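MGS-M5 (Unidentified, PDB 4Q3N) probably catalyses the NAD-dependent interconversion of lactate and pyruvate as an L-lactate dehydrogenase with a Rossmann fold. Local coordinates at residues A[122-127]-A[303-308]; A[185-188]-A[193-196]. One frame throughout, in Å; residues are numbered along the deposited sequence. Where two conformers were deposited one is given.

Interaction 1. Residues A[122-127]-A[303-308]; sequences PVDVLA and NILRKN
Leu305 is the first residue of 303-308 to touch 122-127, and its forked end does so against two successive residues, Asp124 and Val125. Its CG sits anti to the carbonyl carbon (chi1 -63°), which sends the two methyls out toward the other helix. CD2 rests 3.8 Å from Asp124 CB, and CD1 lies 3.9 Å from the same carbon, so both methyls approach the aspartate's beta carbon from one side, the fork opening onto it, and leave its carboxylate turned elsewhere: OD1 is hydrogen-bonded to Ser256 OG and OD2 to the backbone N of His176. In the conformer of Val125 given, one of two, CD2 also meets Val125 CG1 at 3.8 Å, an apolar contact between obliquely set side chains; the contacts of CG1 are less certain for that reason. Leu305 also touches Ile271 of strand 270-278.

The backbones stand well apart, with the short helical axes 10.1 Å from each other at closest and crossing at -52°. The contact therefore packs helix 123-134, in the Rossmann-type NAD-binding domain, obliquely on helix 292-311 of the C-terminal domain, through side chains alone.

One turn beyond Leu305 comes Asn308, which reaches the same valine methyl at about a right angle: CB and ND2 each lie 4.0 Å from Val125 CG1. This is plain van der Waals contact.

Interaction 2. Residues A[185-188]-A[193-196]; sequences SNAN and PIAD
A tight beta hairpin, strands 188-189 and 192-193, runs straight into helix 194-200, and this contact lies where the hairpin ends and the helix begins. Asn188 and Pro193 form an antiparallel, non-hydrogen-bonded pair whose CA atoms are 4.2 Å apart. Such a position suits proline, whose ring nitrogen carries no hydrogen to donate. Across the pair the nearest side-chain approach is Asn188 CB to Pro193 CA, 3.9 Å. The amide of Asn188 leads away from Pro193, and ND2 bonds to Gly190 O in the hairpin turn.

One residue beyond the pair on each side, Ile194 N donates to Ala187 O at 2.8 Å. The N-H points fairly straight at the oxygen (155°), although the donor stands 33° out of the carbonyl plane. Pro193 is the N-cap residue, so this bond engages a backbone N-H in the first turn of the helix. Beside it, Ile194 CG2 meets Ala187 CB at 4.0 Å. With chi1 at -168°, CG1 is anti to the backbone N, which leaves CG2 as the branch facing the alanine methyl. Ala187 also packs on Ala170 of strand 168-173, while Pro193 touches Asn186 of the second subunit. The geometry is that of a beta hairpin at the edge, within this chain, of an antiparallel sheet, its last strand passing directly into a helix.

Overall arrangement
Interaction 1 and interaction 2 are separate: their centres lie 29 Å apart and their nearest atoms about 19 Å apart. Along the chain, however, the hairpin of interaction 2 is nested within the long loop that interaction 1 closes. The two differ in kind, since 122-127 with 303-308 joins the NAD-binding and C-terminal domains by side-chain packing, whereas 185-188 with 193-196 is a local backbone pairing within the C-terminal domain. Interaction 1 is touched by no other chain of the four-chain assembly; interaction 2 meets a second subunit. The side chain of Ile194 is about 9 Å from the sodium ion bound at Ile198, Met201 and Ile204.

Interaction 1. Residues A[122-127]-A[303-308]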
loop_
_atom_site.group_PDB
_atom_site.type_symbol
_atom_site.label_atom_id
_atom_site.label_comp_id
_atom_site.label_asym_id
_atom_site.label_seq_id
_atom_site.Cartn_x
_atom_site.Cartn_y
_atom_site.Cartn_z
ATOM N N PRO A 122 24.740 -8.347 21.469
ATOM C CA PRO A 122 23.862 -9.538 21.404
ATOM C C PRO A 122 22.476 -9.220 21.966
ATOM O O PRO A 122 22.318 -8.812 23.126
ATOM C CB PRO A 122 24.616 -10.584 22.264
ATOM C CG PRO A 122 25.425 -9.779 23.184
ATOM C CD PRO A 122 25.798 -8.500 22.493
ATOM N N VAL A 123 21.485 -9.358 21.115
ATOM C CA VAL A 123 20.206 -8.747 21.366
ATOM C C VAL A 123 19.478 -9.362 22.585
ATOM O O VAL A 123 18.810 -8.657 23.325
ATOM C CB VAL A 123 19.322 -8.829 20.083
ATOM C CG1 VAL A 123 19.054 -10.306 19.681
ATOM C CG2 VAL A 123 17.974 -8.072 20.281
ATOM N N ASP A 124 19.623 -10.663 22.821
ATOM C CA ASP A 124 18.885 -11.265 23.939
ATOM C C ASP A 124 19.429 -10.753 25.252
ATOM O O ASP A 124 18.662 -10.403 26.142
ATOM C CB ASP A 124 18.940 -12.798 23.886
ATOM C CG ASP A 124 18.374 -13.336 22.572
ATOM O OD1 ASP A 124 17.175 -13.098 22.305
ATOM O OD2 ASP A 124 19.144 -13.934 21.785
ATOM N N VAL A 125 20.756 -10.666 25.384
ATOM C CA VAL A 125 21.299 -10.223 26.666
ATOM C C VAL A 125 21.023 -8.728 26.824
ATOM O O VAL A 125 20.626 -8.298 27.901
ATOM C CB VAL A 125 22.823 -10.533 26.834
ATOM C CG1 VAL A 125 23.151 -11.987 26.439
ATOM C CG2 VAL A 125 23.675 -9.550 26.089
ATOM N N LEU A 126 21.127 -7.954 25.746
ATOM C CA LEU A 126 20.975 -6.508 25.849
ATOM C C LEU A 126 19.517 -6.109 26.071
ATOM O O LEU A 126 19.243 -5.106 26.735
ATOM C CB LEU A 126 21.560 -5.815 24.602
ATOM C CG LEU A 126 23.098 -5.930 24.520
ATOM C CD1 LEU A 126 23.595 -5.199 23.289
ATOM C CD2 LEU A 126 23.837 -5.453 25.826
ATOM N N ALA A 127 18.590 -6.928 25.587
ATOM C CA ALA A 127 17.171 -6.710 25.904
ATOM C C ALA A 127 16.905 -6.910 27.393
ATOM O O ALA A 127 16.145 -6.138 28.041
ATOM C CB ALA A 127 16.261 -7.652 25.042
ATOM N N ASN A 303 20.472 -21.511 29.003
ATOM C CA ASN A 303 21.581 -21.638 29.962
ATOM C C ASN A 303 22.762 -20.769 29.555
ATOM O O ASN A 303 23.423 -20.149 30.387
ATOM C CB ASN A 303 21.986 -23.092 30.095
ATOM C CG ASN A 303 20.957 -23.888 30.890
ATOM O OD1 ASN A 303 20.158 -23.304 31.630
ATOM N ND2 ASN A 303 20.957 -25.203 30.734
ATOM N N ILE A 304 22.975 -20.688 28.253
ATOM C CA ILE A 304 24.067 -19.915 27.673
ATOM C C ILE A 304 23.864 -18.424 27.955
ATOM O O ILE A 304 24.778 -17.733 28.380
ATOM C CB ILE A 304 24.157 -20.186 26.134
ATOM C CG1 ILE A 304 24.779 -21.578 25.910
ATOM C CG2 ILE A 304 25.010 -19.110 25.427
ATOM C CD1 ILE A 304 24.740 -22.058 24.447
ATOM N N LEU A 305 22.642 -17.941 27.752
ATOM C CA LEU A 305 22.312 -16.548 28.010
ATOM C C LEU A 305 22.333 -16.238 29.486
ATOM O O LEU A 305 22.837 -15.176 29.924
ATOM C CB LEU A 305 20.935 -16.209 27.412
ATOM C CG LEU A 305 20.821 -16.333 25.887
ATOM C CD1 LEU A 305 19.332 -16.332 25.416
ATOM C CD2 LEU A 305 21.598 -15.187 25.210
ATOM N N ARG A 306 21.844 -17.168 30.290
ATOM C CA ARG A 306 21.880 -16.932 31.726
ATOM C C ARG A 306 23.350 -16.845 32.211
ATOM O O ARG A 306 23.690 -16.043 33.100
ATOM C CB ARG A 306 21.110 -18.025 32.484
ATOM C CG ARG A 306 20.841 -17.672 33.942
ATOM C CD ARG A 306 20.104 -16.321 34.021
ATOM N NE ARG A 306 20.968 -15.320 34.621
ATOM C CZ ARG A 306 20.571 -14.151 35.117
ATOM N NH1 ARG A 306 19.284 -13.791 35.069
ATOM N NH2 ARG A 306 21.471 -13.350 35.691
ATOM N N LYS A 307 24.230 -17.649 31.626
ATOM C CA LYS A 307 25.648 -17.602 32.055
ATOM C C LYS A 307 26.281 -16.255 31.651
ATOM O O LYS A 307 27.056 -15.653 32.421
ATOM C CB LYS A 307 26.431 -18.770 31.441
ATOM C CG LYS A 307 27.950 -18.791 31.763
ATOM C CD LYS A 307 28.186 -18.902 33.265
ATOM C CE LYS A 307 29.625 -19.308 33.564
ATOM N NZ LYS A 307 30.596 -18.433 32.829
ATOM N N ASN A 308 25.972 -15.816 30.425
ATOM C CA ASN A 308 26.366 -14.494 29.954
ATOM C C ASN A 308 25.917 -13.418 30.948
ATOM O O ASN A 308 26.717 -12.626 31.403
ATOM C CB ASN A 308 25.768 -14.192 28.573
ATOM C CG ASN A 308 26.439 -14.962 27.435
ATOM O OD1 ASN A 308 27.552 -15.468 27.561
ATOM N ND2 ASN A 308 25.741 -15.061 26.320
#

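Interaction 2. Residues A[185-188]-A[193-196]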
loop_
_atom_site.group_PDB
_atom_site.type_symbol
_atom_site.label_atom_id
_atom_site.label_comp_id
_atom_site.label_asym_id
_atom_site.label_seq_id
_atom_site.Cartn_x
_atom_site.Cartn_y
_atom_site.Cartn_z
ATOM N N SER A 185 8.956 -29.357 14.882
ATOM C CA SER A 185 7.766 -30.104 15.312
ATOM C C SER A 185 6.495 -29.271 15.102
ATOM O O SER A 185 5.385 -29.828 15.040
ATOM C CB SER A 185 7.868 -30.500 16.780
ATOM O OG SER A 185 7.957 -29.315 17.581
ATOM N N ASN A 186 6.654 -27.957 15.068
ATOM C CA ASN A 186 5.522 -27.013 14.859
ATOM C C ASN A 186 5.739 -26.167 13.615
ATOM O O ASN A 186 5.832 -24.943 13.703
ATOM C CB ASN A 186 5.352 -26.060 16.049
ATOM C CG ASN A 186 4.795 -26.728 17.287
ATOM O OD1 ASN A 186 3.651 -26.485 17.665
ATOM N ND2 ASN A 186 5.603 -27.558 17.945
ATOM N N ALA A 187 5.909 -26.799 12.465
ATOM C CA ALA A 187 6.207 -26.066 11.239
ATOM C C ALA A 187 5.193 -26.510 10.204
ATOM O O ALA A 187 4.914 -27.694 10.125
ATOM C CB ALA A 187 7.619 -26.328 10.762
ATOM N N ASN A 188 4.583 -25.566 9.486
ATOM C CA ASN A 188 3.686 -25.935 8.418
ATOM C C ASN A 188 3.784 -25.006 7.207
ATOM O O ASN A 188 4.433 -23.947 7.232
ATOM C CB ASN A 188 2.238 -26.020 8.895
ATOM C CG ASN A 188 1.855 -24.919 9.810
ATOM O OD1 ASN A 188 2.055 -25.024 11.024
ATOM N ND2 ASN A 188 1.244 -23.869 9.261
ATOM N N PRO A 193 1.210 -29.668 7.928
ATOM C CA PRO A 193 2.461 -29.902 8.682
ATOM C C PRO A 193 3.645 -30.177 7.759
ATOM O O PRO A 193 3.493 -30.840 6.710
ATOM C CB PRO A 193 2.138 -31.144 9.529
ATOM C CG PRO A 193 0.609 -31.118 9.671
ATOM C CD PRO A 193 0.134 -30.589 8.336
ATOM N N ILE A 194 4.830 -29.698 8.139
ATOM C CA ILE A 194 6.003 -29.871 7.292
ATOM C C ILE A 194 6.320 -31.337 7.025
ATOM O O ILE A 194 6.876 -31.678 5.964
ATOM C CB ILE A 194 7.273 -29.190 7.921
ATOM C CG1 ILE A 194 8.415 -29.113 6.914
ATOM C CG2 ILE A 194 7.786 -29.978 9.143
ATOM C CD1 ILE A 194 8.134 -28.238 5.747
ATOM N N ALA A 195 6.036 -32.223 7.981
ATOM C CA ALA A 195 6.363 -33.642 7.744
ATOM C C ALA A 195 5.538 -34.153 6.570
ATOM O O ALA A 195 5.999 -34.962 5.759
ATOM C CB ALA A 195 6.100 -34.503 9.000
ATOM N N ASP A 196 4.288 -33.689 6.496
ATOM C CA ASP A 196 3.413 -34.095 5.387
ATOM C C ASP A 196 3.888 -33.500 4.066
ATOM O O ASP A 196 3.779 -34.133 3.027
ATOM C CB ASP A 196 1.965 -33.668 5.641
ATOM C CG ASP A 196 1.359 -34.346 6.846
ATOM O OD1 ASP A 196 1.968 -35.305 7.361
ATOM O OD2 ASP A 196 0.251 -33.924 7.255
#